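Local coordinates for DUF3863 domain-containing protein (Parabacteroides distasonis, PDB 3LM3) that is of unknown function but is probably a glycoside hydrolase or carbohydrate deacetylase, at residues L255-G258 / H259-V262; M263-E266 / A267-F270. All coordinates share one frame; numbering follows the deposited sequence. Where two conformers were deposited one is given.

Interaction 1. Residues L255-G258 / H259-V262; sequences LDLG and HREV
Opening helix 255-277, the turn L255-G258 meets the turn H259-V262 through the i to i+4 pattern of an alpha-helix, carried mainly by the main chain. H259 N donates to L255 O at 2.9 Å with an N-H...O angle of 155°. One turn on, V262 N reaches G258 O at 3.0 Å, the donor sitting almost in line with the carbonyl bond (C=O...N 162°). Between these, the bond from E261 N to L257 O is stretched to 3.3 Å and is weak.

Side chains add carbon contacts to the same carbonyls. V262 CG2 packs 3.4 Å from G258 O, and H259 CB lies 3.1 Å from L255 O. Because H259 CG is anti to the backbone N (chi1 -176°), the imidazole then leaves L255-G258, and its ND1 is hydrogen-bonded to Y250 OH. E261 likewise turns its carboxylate away, OE1 bonding to S348 OG. R260 does the reverse: its extended chain runs back along the helix, putting NH1 3.3 Å from D256 O in a weak, bent hydrogen bond.

D256 and R260 were both modelled in two conformers, so what follows is tentative. In the pair described, NH1 of R260 is 5.6 Å from OD1 of D256, too far for a salt bridge; the guanidinium meets a main-chain carbonyl, and any attraction between the opposite charges would act at longer range.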
loop_
_atom_site.group_PDB
_atom_site.type_symbol
_atom_site.label_atom_id
_atom_site.label_comp_id
_atom_site.label_asym_id
_atom_site.label_seq_id
_atom_site.Cartn_x
_atom_site.Cartn_y
_atom_site.Cartn_z
ATOM N N LEU A 255 10.273 4.203 -19.966
ATOM C CA LEU A 255 9.814 2.828 -19.888
ATOM C C LEU A 255 10.924 1.823 -19.623
ATOM O O LEU A 255 10.765 0.923 -18.789
ATOM C CB LEU A 255 9.059 2.425 -21.166
ATOM C CG LEU A 255 7.803 3.257 -21.472
ATOM C CD1 LEU A 255 7.141 2.702 -22.738
ATOM C CD2 LEU A 255 6.835 3.288 -20.289
ATOM N N ASP A 256 12.036 1.958 -20.341
ATOM C CA ASP A 256 13.102 0.960 -20.319
ATOM C C ASP A 256 13.727 0.832 -18.932
ATOM O O ASP A 256 13.839 -0.252 -18.366
ATOM C CB ASP A 256 14.206 1.327 -21.319
ATOM C CG ASP A 256 13.824 1.058 -22.767
ATOM O OD1 ASP A 256 12.831 0.359 -23.029
ATOM O OD2 ASP A 256 14.562 1.546 -23.652
ATOM N N LEU A 257 14.153 1.952 -18.379
ATOM C CA LEU A 257 14.799 1.957 -17.074
ATOM C C LEU A 257 13.786 1.795 -15.951
ATOM O O LEU A 257 14.024 1.104 -14.978
ATOM C CB LEU A 257 15.624 3.234 -16.859
ATOM C CG LEU A 257 16.850 3.323 -17.778
ATOM C CD1 LEU A 257 17.590 4.658 -17.599
ATOM C CD2 LEU A 257 17.833 2.176 -17.554
ATOM N N GLY A 258 12.645 2.457 -16.082
ATOM C CA GLY A 258 11.585 2.307 -15.092
ATOM C C GLY A 258 11.173 0.866 -14.890
ATOM O O GLY A 258 11.019 0.394 -13.757
ATOM N N HIS A 259 11.003 0.152 -15.997
ATOM C CA HIS A 259 10.610 -1.237 -15.929
ATOM C C HIS A 259 11.576 -2.072 -15.083
ATOM O O HIS A 259 11.156 -2.901 -14.293
ATOM C CB HIS A 259 10.525 -1.813 -17.329
ATOM C CG HIS A 259 10.041 -3.213 -17.370
ATOM N ND1 HIS A 259 8.770 -3.567 -16.965
ATOM C CD2 HIS A 259 10.675 -4.355 -17.718
ATOM C CE1 HIS A 259 8.642 -4.882 -17.094
ATOM N NE2 HIS A 259 9.776 -5.383 -17.557
ATOM N N ARG A 260 12.874 -1.820 -15.256
ATOM C CA ARG A 260 13.875 -2.573 -14.534
ATOM C C ARG A 260 13.729 -2.362 -13.019
ATOM O O ARG A 260 13.886 -3.305 -12.235
ATOM C CB ARG A 260 15.284 -2.182 -14.979
ATOM C CG ARG A 260 15.670 -2.742 -16.332
ATOM C CD ARG A 260 17.064 -2.273 -16.697
ATOM N NE ARG A 260 17.616 -2.928 -17.888
ATOM C CZ ARG A 260 17.406 -2.552 -19.139
ATOM N NH1 ARG A 260 16.653 -1.487 -19.435
ATOM N NH2 ARG A 260 17.990 -3.256 -20.109
ATOM N N GLU A 261 13.430 -1.135 -12.591
ATOM C CA GLU A 261 13.255 -0.870 -11.158
ATOM C C GLU A 261 11.984 -1.545 -10.618
ATOM O O GLU A 261 11.977 -2.072 -9.514
ATOM C CB GLU A 261 13.254 0.623 -10.904
ATOM C CG GLU A 261 12.949 1.029 -9.476
ATOM C CD GLU A 261 13.874 0.495 -8.414
ATOM O OE1 GLU A 261 15.016 0.080 -8.712
ATOM O OE2 GLU A 261 13.422 0.540 -7.234
ATOM N N VAL A 262 10.914 -1.545 -11.418
ATOM C CA VAL A 262 9.669 -2.232 -11.023
ATOM C C VAL A 262 9.904 -3.739 -10.883
ATOM O O VAL A 262 9.491 -4.329 -9.881
ATOM C CB VAL A 262 8.538 -1.927 -12.012
ATOM C CG1 VAL A 262 7.285 -2.697 -11.652
ATOM C CG2 VAL A 262 8.232 -0.419 -11.983
#

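Interaction 2. Residues M263-E266 / A267-F270; sequences MHTE and AIHF
H269 and F270 each set CG anti to their own carbonyl carbon and beside the backbone N (chi1 -61° and -67°), which folds both side chains back along the helix toward T265 and E266. The H269 imidazole meets T265 O with its edge: CD2 lies 3.4 Å from that oxygen, which is in the plane of the ring. F270 approaches E266 O obliquely through CB and CG. I268 uses the same first-torsion choice, and its CG1 comes to 3.4 Å from T265 O.

The main-chain bonds show how the helix is distorted here. A267 N to M263 O is an ordinary i to i+4 bond of 2.9 Å. I268 N is shared between two weak bonds, one to H264 O at 3.3 Å and one to T265 O at 3.2 Å. E266 O takes two donors: F270 N at 2.9 Å in the carbonyl plane, and H269 N, also at 2.9 Å, raised 52° out of that plane. T265 O, in contrast, is 4.0 Å from H269 N, so the usual i to i+4 bond is missing there and the CD2 edge and I268 N lie about this oxygen instead.

Several polar ends find partners outside the helix. The E266 carboxylate bonds to T310 OG1 and W306 NE1 of helix 296-313, H264 NE2 to E345, and H269 ND1 to Y190 OH; the F270 ring meets W314 edge-to-face. The two i to i+3 bonds and the missing one mark local tightening and uneven spacing in an alpha-helix that also has a wider pi-type turn at 268-270, ahead of strand 280-287 of the five-stranded parallel sheet.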
loop_
_atom_site.group_PDB
_atom_site.type_symbol
_atom_site.label_atom_id
_atom_site.label_comp_id
_atom_site.label_asym_id
_atom_site.label_seq_id
_atom_site.Cartn_x
_atom_site.Cartn_y
_atom_site.Cartn_z
HETATM N N MSE A 263 10.614 -4.339 -11.837
HETATM C CA MSE A 263 10.932 -5.774 -11.730
HETATM C C MSE A 263 11.787 -6.063 -10.515
HETATM O O MSE A 263 11.550 -7.050 -9.803
HETATM C CB MSE A 263 11.621 -6.286 -12.993
HETATM C CG MSE A 263 10.740 -6.207 -14.259
HETATM SE SE MSE A 263 9.141 -7.316 -14.265
HETATM C CE MSE A 263 7.872 -5.948 -13.709
ATOM N N HIS A 264 12.795 -5.222 -10.266
ATOM C CA HIS A 264 13.663 -5.387 -9.109
ATOM C C HIS A 264 12.854 -5.364 -7.809
ATOM O O HIS A 264 13.050 -6.183 -6.905
ATOM C CB HIS A 264 14.705 -4.265 -9.073
ATOM C CG HIS A 264 15.492 -4.220 -7.804
ATOM N ND1 HIS A 264 16.596 -5.013 -7.603
ATOM C CD2 HIS A 264 15.312 -3.510 -6.659
ATOM C CE1 HIS A 264 17.081 -4.775 -6.397
ATOM N NE2 HIS A 264 16.304 -3.890 -5.793
ATOM N N THR A 265 11.949 -4.389 -7.713
ATOM C CA THR A 265 11.138 -4.252 -6.516
ATOM C C THR A 265 10.229 -5.450 -6.350
ATOM O O THR A 265 10.100 -5.988 -5.225
ATOM C CB THR A 265 10.367 -2.941 -6.527
ATOM O OG1 THR A 265 11.292 -1.833 -6.621
ATOM C CG2 THR A 265 9.530 -2.785 -5.275
ATOM N N GLU A 266 9.631 -5.917 -7.444
ATOM C CA GLU A 266 8.826 -7.139 -7.339
ATOM C C GLU A 266 9.638 -8.336 -6.906
ATOM O O GLU A 266 9.154 -9.191 -6.162
ATOM C CB GLU A 266 8.078 -7.449 -8.627
ATOM C CG GLU A 266 7.063 -6.412 -8.958
ATOM C CD GLU A 266 6.151 -6.836 -10.068
ATOM O OE1 GLU A 266 6.633 -7.462 -11.066
ATOM O OE2 GLU A 266 4.948 -6.556 -9.984
ATOM N N ALA A 267 10.898 -8.415 -7.355
ATOM C CA ALA A 267 11.743 -9.563 -7.027
ATOM C C ALA A 267 12.060 -9.660 -5.522
ATOM O O ALA A 267 12.303 -10.751 -5.020
ATOM C CB ALA A 267 13.030 -9.545 -7.845
ATOM N N ILE A 268 12.012 -8.541 -4.801
ATOM C CA ILE A 268 12.135 -8.581 -3.349
ATOM C C ILE A 268 11.119 -9.559 -2.755
ATOM O O ILE A 268 11.389 -10.300 -1.791
ATOM C CB ILE A 268 11.898 -7.185 -2.729
ATOM C CG1 ILE A 268 12.912 -6.176 -3.260
ATOM C CG2 ILE A 268 11.889 -7.209 -1.172
ATOM C CD1 ILE A 268 12.580 -4.697 -2.838
ATOM N N HIS A 269 9.932 -9.563 -3.355
ATOM C CA HIS A 269 8.791 -10.350 -2.914
ATOM C C HIS A 269 8.669 -11.698 -3.583
ATOM O O HIS A 269 8.312 -12.688 -2.945
ATOM C CB HIS A 269 7.538 -9.509 -3.143
ATOM C CG HIS A 269 7.583 -8.261 -2.349
ATOM N ND1 HIS A 269 7.212 -8.242 -1.021
ATOM C CD2 HIS A 269 8.159 -7.066 -2.601
ATOM C CE1 HIS A 269 7.499 -7.063 -0.511
ATOM N NE2 HIS A 269 8.078 -6.327 -1.449
ATOM N N PHE A 270 8.922 -11.726 -4.878
ATOM C CA PHE A 270 8.645 -12.926 -5.677
ATOM C C PHE A 270 9.831 -13.878 -5.814
ATOM O O PHE A 270 9.635 -15.022 -6.222
ATOM C CB PHE A 270 8.126 -12.502 -7.048
ATOM C CG PHE A 270 6.758 -11.828 -7.042
ATOM C CD1 PHE A 270 5.926 -11.847 -5.927
ATOM C CD2 PHE A 270 6.277 -11.241 -8.212
ATOM C CE1 PHE A 270 4.663 -11.263 -5.972
ATOM C CE2 PHE A 270 5.012 -10.650 -8.251
ATOM C CZ PHE A 270 4.213 -10.680 -7.122
#

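Interactions 1 and 2 are consecutive parts of helix 255-277, their centres 12 Å apart. The hydrogen bond from T265 OG1 to E261 O ties the end of interaction 1 to the start of interaction 2. Burial increases along the helix, from three of eight residues in interaction 1 to five of eight in interaction 2; their centres lie about 20 Å and 15 Å from the centre of the chain. Common neighbours join them, since V262, M263 and E266 all meet W306 of helix 296-313, while E261, H264 and T265 gather near D221. A bound PEG molecule lies about 14 Å from the side chain of E261, so it is not part of interaction 1.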